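PDB 1O65: protein YiiM from Escherichia coli, which is of uncharacterised function but carries a MOSC domain and may bind molybdenum, possibly with a role in oxidoreductase chemistry on nitrogenous compounds. Local coordinates for residues A207-K211 against S212-T216. Numbering follows the deposited sequence.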
loop_
_atom_site.group_PDB
_atom_site.type_symbol
_atom_site.label_atom_id
_atom_site.label_comp_id
_atom_site.label_asym_id
_atom_site.label_seq_id
_atom_site.Cartn_x
_atom_site.Cartn_y
_atom_site.Cartn_z
ATOM N N ALA A 207 -5.654 -3.368 13.932
ATOM C CA ALA A 207 -5.189 -4.718 13.676
ATOM C C ALA A 207 -4.293 -4.746 12.421
ATOM O O ALA A 207 -4.426 -3.885 11.556
ATOM C CB ALA A 207 -6.421 -5.600 13.445
ATOM N N GLY A 208 -3.340 -5.680 12.379
ATOM C CA GLY A 208 -2.489 -5.913 11.242
ATOM C C GLY A 208 -1.374 -4.951 10.911
ATOM O O GLY A 208 -0.694 -5.084 9.883
ATOM N N LEU A 209 -1.181 -3.901 11.693
ATOM C CA LEU A 209 -0.213 -2.874 11.466
ATOM C C LEU A 209 1.200 -3.446 11.330
ATOM O O LEU A 209 1.622 -4.287 12.124
ATOM C CB LEU A 209 -0.263 -1.819 12.592
ATOM C CG LEU A 209 0.530 -0.540 12.276
ATOM C CD1 LEU A 209 -0.058 0.158 11.046
ATOM C CD2 LEU A 209 0.594 0.403 13.446
ATOM N N SER A 210 1.910 -2.993 10.290
ATOM C CA SER A 210 3.279 -3.492 10.108
ATOM C C SER A 210 4.152 -3.098 11.303
ATOM O O SER A 210 3.970 -2.013 11.883
ATOM C CB SER A 210 3.886 -2.929 8.824
ATOM O OG SER A 210 4.079 -1.535 8.996
ATOM N N LYS A 211 5.150 -3.919 11.582
ATOM C CA LYS A 211 6.056 -3.703 12.713
ATOM C C LYS A 211 6.750 -2.356 12.597
ATOM O O LYS A 211 6.849 -1.605 13.579
ATOM C CB LYS A 211 7.084 -4.815 12.856
ATOM C CG LYS A 211 6.495 -6.170 13.233
ATOM C CD LYS A 211 7.646 -7.140 13.504
ATOM C CE LYS A 211 7.168 -8.428 14.135
ATOM N NZ LYS A 211 5.801 -8.840 13.661
ATOM N N SER A 212 7.137 -2.015 11.385
ATOM C CA SER A 212 7.805 -0.732 11.158
ATOM C C SER A 212 6.853 0.431 11.436
ATOM O O SER A 212 7.265 1.447 11.985
ATOM C CB SER A 212 8.365 -0.692 9.744
ATOM O OG SER A 212 7.346 -0.372 8.838
ATOM N N TRP A 213 5.571 0.337 11.088
ATOM C CA TRP A 213 4.672 1.460 11.417
ATOM C C TRP A 213 4.415 1.492 12.917
ATOM O O TRP A 213 4.292 2.576 13.488
ATOM C CB TRP A 213 3.401 1.414 10.571
ATOM C CG TRP A 213 3.575 2.125 9.261
ATOM C CD1 TRP A 213 4.522 1.853 8.316
ATOM C CD2 TRP A 213 2.825 3.248 8.779
ATOM N NE1 TRP A 213 4.385 2.728 7.270
ATOM C CE2 TRP A 213 3.365 3.595 7.521
ATOM C CE3 TRP A 213 1.767 3.994 9.289
ATOM C CZ2 TRP A 213 2.872 4.643 6.749
ATOM C CZ3 TRP A 213 1.264 5.039 8.521
ATOM C CH2 TRP A 213 1.812 5.359 7.268
ATOM N N THR A 214 4.348 0.336 13.578
ATOM C CA THR A 214 4.181 0.281 15.029
ATOM C C THR A 214 5.341 0.991 15.726
ATOM O O THR A 214 5.191 1.806 16.636
ATOM C CB THR A 214 4.130 -1.190 15.496
ATOM O OG1 THR A 214 2.940 -1.793 14.930
ATOM C CG2 THR A 214 4.096 -1.276 17.008
ATOM N N ARG A 215 6.549 0.675 15.253
ATOM C CA ARG A 215 7.777 1.274 15.738
ATOM C C ARG A 215 7.772 2.784 15.574
ATOM O O ARG A 215 7.948 3.524 16.548
ATOM C CB ARG A 215 8.966 0.654 14.972
ATOM C CG ARG A 215 10.302 1.237 15.378
ATOM C CD ARG A 215 11.437 0.715 14.534
ATOM N NE ARG A 215 12.720 0.918 15.118
ATOM C CZ ARG A 215 13.399 1.958 15.516
ATOM N NH1 ARG A 215 12.909 3.192 15.416
ATOM N NH2 ARG A 215 14.623 1.762 16.037
ATOM N N THR A 216 7.501 3.286 14.371
ATOM C CA THR A 216 7.482 4.736 14.152
ATOM C C THR A 216 6.491 5.421 15.089
ATOM O O THR A 216 6.783 6.429 15.736
ATOM C CB THR A 216 7.065 5.057 12.711
ATOM O OG1 THR A 216 8.012 4.444 11.835
ATOM C CG2 THR A 216 6.990 6.554 12.448
HETATM O O HOH W 1 2.778 -4.307 15.300
#
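Ser210 and Trp213 meet where helix 211-223 begins, and their meeting is a worked example of N-capping: the serine hydroxyl OG accepts the backbone N-H of Trp213 at 3.2 Å, with an N-H...O angle of 154°. The torsion that makes this possible puts OG between its own backbone N and carbonyl carbon (chi1 68°), within reach of Trp213 N. Ser210 OG also lies 3.4 Å from Trp213 CB and meets the indole obliquely. The carbonyl of Ser210 starts the regular pattern by taking the N-H of Thr214, O to N 2.9 Å, and one residue on, Lys211 O receives Arg215 N at 2.8 Å.

Leu209, just before the cap, adds an apolar contact. With CG anti to the backbone N (chi1 -168°), its two methyls divide between neighbours: CD1 packs on Trp213 CB at 3.7 Å, the two side chains crossing at about a right angle, while CD2 comes to 3.5 Å from Thr214 OG1. Thr214 OG1 also lies 3.2 Å from Ser210 O.

Beyond this shell, Ser126 shares a backbone hydrogen bond with Ser210, Asp66 OD2 accepts the N-H of Lys211, and Trp191 stacks edge-to-face with the indole of Trp213.

The cap hydroxyl uses both its capacities: Ser210 OG accepts from Trp213 N and gives its own proton to Gln127 OE1, which ties the start of this helix, within the YiiM-like three-helix region, to strand 121-128. The carboxylate of Asp66, paired with another first-turn N-H, would probably also interact favourably with the helix dipole.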